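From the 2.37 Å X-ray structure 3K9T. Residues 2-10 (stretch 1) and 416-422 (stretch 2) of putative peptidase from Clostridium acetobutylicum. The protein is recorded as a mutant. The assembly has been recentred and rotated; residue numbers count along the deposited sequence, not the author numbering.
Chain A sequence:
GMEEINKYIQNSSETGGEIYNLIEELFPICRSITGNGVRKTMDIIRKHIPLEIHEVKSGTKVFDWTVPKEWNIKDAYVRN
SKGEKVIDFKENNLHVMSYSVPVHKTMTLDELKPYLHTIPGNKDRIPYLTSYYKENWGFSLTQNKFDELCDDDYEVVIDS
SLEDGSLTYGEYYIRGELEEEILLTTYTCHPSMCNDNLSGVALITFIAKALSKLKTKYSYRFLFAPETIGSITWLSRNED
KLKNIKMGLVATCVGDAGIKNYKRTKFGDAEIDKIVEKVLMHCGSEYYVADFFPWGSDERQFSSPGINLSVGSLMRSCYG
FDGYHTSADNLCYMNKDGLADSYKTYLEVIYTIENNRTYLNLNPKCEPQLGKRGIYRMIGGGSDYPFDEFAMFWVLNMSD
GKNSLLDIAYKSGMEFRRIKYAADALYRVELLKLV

Stretch 1, residues 2-10: MEEINKYIQ
Stretch 2 (416-422) FRRIKYA

Stretch 2 is helical from Phe416 to Ala422 and continues later in the chain. Stretch 1 is helical by Asn6 and runs on to Gln10; Met2 to Glu4 have helical phi/psi. The two helices run roughly antiparallel, at 155° between their N-to-C directions. Their axes approach to 16.0 Å at the closest. The gap is bridged by side chains, mostly polar. The backbones come nearest at Glu3 CA and Tyr421 CA, 10.6 Å apart. The contact buries 215 Å² in total.

Phe416 is buried but does not touch stretch 1. Arg417 points toward it, with chi1 m (-68°), chi2 -147°, chi3 t and chi4 -152°. This nearly extended chain carries the guanidinium to Asn6. Arg417 NH1 donates to Asn6 OD1 at 2.7 Å, and Arg417 NH2 adds a weak bond to Asn6 OD1 at 3.2 Å. Asn6 OD1 lies at the guanidinium edge, near its plane, where the N-H groups point. Ile9 CD1 also sits at this edge, 3.4 Å from Arg417 NH2. Asn6 (m, chi2 -6°) and Ile9 (m, t) both point toward stretch 2.

Arg418 and Ile419 make no contact here. Lys420 points toward stretch 1, with rotamers t, m, t, t. Lys420 NZ forms a salt bridge and hydrogen bond with Glu3 OE2 at 3.0 Å.

Tyr421 leaves its backbone sideways (chi1 m, chi2 -46°), but its hydroxyl comes nearer. Tyr421 OH donates to Glu3 OE1 at 2.7 Å and accepts from Arg417 NH1 at 2.9 Å, one turn earlier. Glu3 (m, m, chi3 -47°) curls its carboxylate into this cluster. Glu3 OE1 also accepts from Asn6 ND2 at 2.9 Å and forms a long salt bridge with Arg417 NH1 at 3.7 Å. The acidic Glu3 thus suits its place between two basic side chains. Ala422 is buried and makes no contact with stretch 1.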

HETATM    1  N   MSE A   2     -31.037 -13.977  14.490  1.00 52.89           N
HETATM    2  CA  MSE A   2     -30.650 -14.025  13.068  1.00 46.71           C
HETATM    3  C   MSE A   2     -29.972 -15.398  12.804  1.00 44.01           C
HETATM    4  O   MSE A   2     -29.724 -15.778  11.644  1.00 45.04           O
HETATM    5  CB  MSE A   2     -29.699 -12.889  12.709  1.00 44.47           C
HETATM    6  CG  MSE A   2     -29.639 -12.614  11.206  1.00 47.80           C
HETATM    7 SE   MSE A   2     -31.404 -12.110  10.420  0.75 46.43          SE
HETATM    8  CE  MSE A   2     -31.906 -10.873  11.825  1.00 46.87           C
ATOM      9  N   GLU A   3     -29.650 -16.132  13.879  1.00 38.80           N
ATOM     10  CA  GLU A   3     -29.188 -17.505  13.756  1.00 36.15           C
ATOM     11  C   GLU A   3     -30.252 -18.340  13.017  1.00 35.25           C
ATOM     12  O   GLU A   3     -29.934 -19.367  12.406  1.00 33.00           O
ATOM     13  CB  GLU A   3     -28.804 -18.117  15.118  1.00 32.46           C
ATOM     14  CG  GLU A   3     -27.551 -17.514  15.773  1.00 31.27           C
ATOM     15  CD  GLU A   3     -26.268 -17.516  14.894  1.00 36.07           C
ATOM     16  OE1 GLU A   3     -25.955 -18.544  14.283  1.00 32.05           O
ATOM     17  OE2 GLU A   3     -25.543 -16.487  14.834  1.00 31.99           O
ATOM     18  N   GLU A   4     -31.498 -17.873  13.032  1.00 35.71           N
ATOM     19  CA  GLU A   4     -32.553 -18.508  12.242  1.00 39.09           C
ATOM     20  C   GLU A   4     -32.304 -18.532  10.725  1.00 36.57           C
ATOM     21  O   GLU A   4     -32.905 -19.337  10.029  1.00 36.40           O
ATOM     22  CB  GLU A   4     -33.903 -17.869  12.540  1.00 42.41           C
ATOM     23  CG  GLU A   4     -34.439 -18.245  13.933  1.00 53.06           C
ATOM     24  CD  GLU A   4     -35.909 -17.955  14.068  1.00 70.87           C
ATOM     25  OE1 GLU A   4     -36.403 -17.079  13.317  1.00 81.82           O
ATOM     26  OE2 GLU A   4     -36.575 -18.599  14.917  1.00 86.39           O
ATOM     27  N   ILE A   5     -31.426 -17.667  10.225  1.00 32.60           N
ATOM     28  CA  ILE A   5     -31.036 -17.707   8.826  1.00 31.46           C
ATOM     29  C   ILE A   5     -30.250 -18.996   8.506  1.00 31.29           C
ATOM     30  O   ILE A   5     -30.204 -19.426   7.353  1.00 31.17           O
ATOM     31  CB  ILE A   5     -30.176 -16.462   8.428  1.00 30.66           C
ATOM     32  CG1 ILE A   5     -30.542 -15.957   7.029  1.00 30.30           C
ATOM     33  CG2 ILE A   5     -28.715 -16.776   8.513  1.00 29.71           C
ATOM     34  CD1 ILE A   5     -29.917 -14.608   6.656  1.00 32.94           C
ATOM     35  N   ASN A   6     -29.626 -19.607   9.513  1.00 30.24           N
ATOM     36  CA  ASN A   6     -28.769 -20.763   9.268  1.00 29.33           C
ATOM     37  C   ASN A   6     -29.497 -21.911   8.561  1.00 30.24           C
ATOM     38  O   ASN A   6     -28.926 -22.567   7.717  1.00 31.59           O
ATOM     39  CB  ASN A   6     -28.129 -21.272  10.558  1.00 27.34           C
ATOM     40  CG  ASN A   6     -27.230 -20.240  11.247  1.00 32.34           C
ATOM     41  OD1 ASN A   6     -26.964 -19.145  10.745  1.00 31.71           O
ATOM     42  ND2 ASN A   6     -26.770 -20.597  12.432  1.00 29.26           N
ATOM     43  N   LYS A   7     -30.762 -22.130   8.885  1.00 31.96           N
ATOM     44  CA  LYS A   7     -31.502 -23.245   8.306  1.00 32.74           C
ATOM     45  C   LYS A   7     -31.747 -22.975   6.833  1.00 31.79           C
ATOM     46  O   LYS A   7     -31.773 -23.924   6.050  1.00 27.62           O
ATOM     47  CB  LYS A   7     -32.822 -23.545   9.072  1.00 33.67           C
ATOM     48  CG  LYS A   7     -33.779 -22.339   9.176  1.00 41.09           C
ATOM     49  CD  LYS A   7     -35.040 -22.542  10.082  1.00 46.37           C
ATOM     50  CE  LYS A   7     -35.669 -21.162  10.576  1.00 47.51           C
ATOM     51  NZ  LYS A   7     -35.174 -20.664  11.940  1.00 41.50           N
ATOM     52  N   TYR A   8     -31.930 -21.697   6.468  1.00 29.86           N
ATOM     53  CA  TYR A   8     -32.104 -21.324   5.071  1.00 31.76           C
ATOM     54  C   TYR A   8     -30.804 -21.548   4.282  1.00 33.25           C
ATOM     55  O   TYR A   8     -30.837 -22.050   3.152  1.00 31.53           O
ATOM     56  CB  TYR A   8     -32.566 -19.869   4.926  1.00 33.56           C
ATOM     57  CG  TYR A   8     -33.963 -19.631   5.470  1.00 37.32           C
ATOM     58  CD1 TYR A   8     -35.094 -19.925   4.721  1.00 40.38           C
ATOM     59  CD2 TYR A   8     -34.146 -19.113   6.726  1.00 36.62           C
ATOM     60  CE1 TYR A   8     -36.369 -19.719   5.242  1.00 36.51           C
ATOM     61  CE2 TYR A   8     -35.395 -18.906   7.246  1.00 36.71           C
ATOM     62  CZ  TYR A   8     -36.505 -19.217   6.514  1.00 35.87           C
ATOM     63  OH  TYR A   8     -37.739 -18.979   7.076  1.00 40.16           O
ATOM     64  N   ILE A   9     -29.663 -21.186   4.871  1.00 33.49           N
ATOM     65  CA  ILE A   9     -28.387 -21.416   4.219  1.00 32.86           C
ATOM     66  C   ILE A   9     -28.198 -22.926   4.084  1.00 33.92           C
ATOM     67  O   ILE A   9     -27.819 -23.410   3.013  1.00 34.71           O
ATOM     68  CB  ILE A   9     -27.209 -20.771   4.977  1.00 32.99           C
ATOM     69  CG1 ILE A   9     -27.316 -19.247   4.909  1.00 31.31           C
ATOM     70  CG2 ILE A   9     -25.908 -21.232   4.394  1.00 24.26           C
ATOM     71  CD1 ILE A   9     -26.425 -18.473   5.919  1.00 28.60           C
ATOM     72  N   GLN A  10     -28.510 -23.680   5.140  1.00 32.72           N
ATOM     73  CA  GLN A  10     -28.334 -25.142   5.097  1.00 32.91           C
ATOM     74  C   GLN A  10     -29.244 -25.847   4.102  1.00 32.83           C
ATOM     75  O   GLN A  10     -28.928 -26.947   3.669  1.00 34.01           O
ATOM     76  CB  GLN A  10     -28.528 -25.753   6.471  1.00 33.48           C
ATOM     77  CG  GLN A  10     -27.358 -25.477   7.443  1.00 41.71           C
ATOM     78  CD  GLN A  10     -27.793 -25.467   8.928  1.00 49.45           C
ATOM     79  OE1 GLN A  10     -28.911 -25.877   9.279  1.00 52.32           O
ATOM     80  NE2 GLN A  10     -26.913 -24.966   9.791  1.00 55.05           N
ATOM     81  N   PHE A 416     -15.596 -14.363   9.804  1.00 28.22           N
ATOM     82  CA  PHE A 416     -16.502 -13.518  10.543  1.00 21.94           C
ATOM     83  C   PHE A 416     -17.306 -14.268  11.602  1.00 20.33           C
ATOM     84  O   PHE A 416     -17.363 -13.832  12.742  1.00 28.08           O
ATOM     85  CB  PHE A 416     -17.438 -12.746   9.603  1.00 22.96           C
ATOM     86  CG  PHE A 416     -18.415 -11.836  10.349  1.00 32.82           C
ATOM     87  CD1 PHE A 416     -18.045 -10.580  10.760  1.00 18.63           C
ATOM     88  CD2 PHE A 416     -19.682 -12.276  10.675  1.00 18.38           C
ATOM     89  CE1 PHE A 416     -18.929  -9.783  11.451  1.00 26.85           C
ATOM     90  CE2 PHE A 416     -20.565 -11.491  11.374  1.00 40.95           C
ATOM     91  CZ  PHE A 416     -20.195 -10.256  11.771  1.00 19.89           C
ATOM     92  N   ARG A 417     -17.927 -15.390  11.256  1.00 19.28           N
ATOM     93  CA  ARG A 417     -18.692 -16.120  12.265  1.00 30.91           C
ATOM     94  C   ARG A 417     -17.878 -16.544  13.485  1.00 14.78           C
ATOM     95  O   ARG A 417     -18.399 -16.613  14.578  1.00 23.02           O
ATOM     96  CB  ARG A 417     -19.390 -17.315  11.667  1.00 21.96           C
ATOM     97  CG  ARG A 417     -20.496 -16.937  10.712  1.00 23.99           C
ATOM     98  CD  ARG A 417     -21.587 -17.945  10.764  1.00 29.75           C
ATOM     99  NE  ARG A 417     -22.592 -17.727   9.735  1.00 29.87           N
ATOM    100  CZ  ARG A 417     -23.871 -18.084   9.852  1.00 23.70           C
ATOM    101  NH1 ARG A 417     -24.322 -18.653  10.976  1.00 40.50           N
ATOM    102  NH2 ARG A 417     -24.704 -17.860   8.840  1.00 37.88           N
ATOM    103  N   ARG A 418     -16.601 -16.830  13.298  1.00 29.34           N
ATOM    104  CA  ARG A 418     -15.736 -17.202  14.422  1.00 20.44           C
ATOM    105  C   ARG A 418     -15.619 -16.075  15.451  1.00 16.19           C
ATOM    106  O   ARG A 418     -15.664 -16.278  16.675  1.00 21.37           O
ATOM    107  CB  ARG A 418     -14.358 -17.500  13.881  1.00 23.61           C
ATOM    108  CG  ARG A 418     -13.578 -18.386  14.736  1.00 48.85           C
ATOM    109  CD  ARG A 418     -12.318 -18.788  14.044  1.00 36.41           C
ATOM    110  NE  ARG A 418     -11.384 -19.197  15.063  1.00 81.50           N
ATOM    111  CZ  ARG A 418     -10.077 -19.260  14.904  1.00 43.12           C
ATOM    112  NH1 ARG A 418      -9.541 -18.930  13.742  1.00 42.30           N
ATOM    113  NH2 ARG A 418      -9.311 -19.655  15.929  1.00 37.50           N
ATOM    114  N   ILE A 419     -15.471 -14.875  14.920  1.00 23.66           N
ATOM    115  CA  ILE A 419     -15.421 -13.683  15.721  1.00 20.06           C
ATOM    116  C   ILE A 419     -16.772 -13.454  16.392  1.00 26.04           C
ATOM    117  O   ILE A 419     -16.820 -13.165  17.567  1.00 20.89           O
ATOM    118  CB  ILE A 419     -14.981 -12.493  14.863  1.00 14.18           C
ATOM    119  CG1 ILE A 419     -13.561 -12.773  14.295  1.00 33.86           C
ATOM    120  CG2 ILE A 419     -15.070 -11.217  15.659  1.00 18.81           C
ATOM    121  CD1 ILE A 419     -12.530 -13.167  15.316  1.00 12.94           C
ATOM    122  N   LYS A 420     -17.855 -13.648  15.648  1.00 23.02           N
ATOM    123  CA  LYS A 420     -19.206 -13.399  16.136  1.00 28.48           C
ATOM    124  C   LYS A 420     -19.570 -14.291  17.308  1.00 20.34           C
ATOM    125  O   LYS A 420     -20.083 -13.837  18.343  1.00 22.20           O
ATOM    126  CB  LYS A 420     -20.197 -13.620  14.985  1.00 22.69           C
ATOM    127  CG  LYS A 420     -21.600 -13.093  15.237  1.00 23.71           C
ATOM    128  CD  LYS A 420     -22.475 -14.086  16.001  1.00 26.30           C
ATOM    129  CE  LYS A 420     -23.933 -13.655  15.992  1.00 29.62           C
ATOM    130  NZ  LYS A 420     -24.753 -14.476  16.918  1.00 23.33           N
ATOM    131  N   TYR A 421     -19.301 -15.574  17.140  1.00 22.45           N
ATOM    132  CA  TYR A 421     -19.600 -16.530  18.170  1.00 31.62           C
ATOM    133  C   TYR A 421     -18.682 -16.333  19.374  1.00 11.72           C
ATOM    134  O   TYR A 421     -19.101 -16.557  20.509  1.00 31.93           O
ATOM    135  CB  TYR A 421     -19.515 -17.953  17.622  1.00 13.28           C
ATOM    136  CG  TYR A 421     -20.550 -18.266  16.572  1.00 20.84           C
ATOM    137  CD1 TYR A 421     -21.888 -17.906  16.756  1.00 17.49           C
ATOM    138  CD2 TYR A 421     -20.210 -18.980  15.418  1.00 17.81           C
ATOM    139  CE1 TYR A 421     -22.841 -18.199  15.805  1.00 20.58           C
ATOM    140  CE2 TYR A 421     -21.169 -19.273  14.437  1.00 16.59           C
ATOM    141  CZ  TYR A 421     -22.482 -18.888  14.638  1.00 14.92           C
ATOM    142  OH  TYR A 421     -23.429 -19.172  13.675  1.00 32.02           O
ATOM    143  N   ALA A 422     -17.450 -15.879  19.142  1.00 31.40           N
ATOM    144  CA  ALA A 422     -16.559 -15.582  20.261  1.00 23.35           C
ATOM    145  C   ALA A 422     -17.141 -14.417  21.073  1.00 23.11           C
ATOM    146  O   ALA A 422     -17.221 -14.489  22.295  1.00 28.28           O
ATOM    147  CB  ALA A 422     -15.112 -15.321  19.785  1.00 19.69           C
TER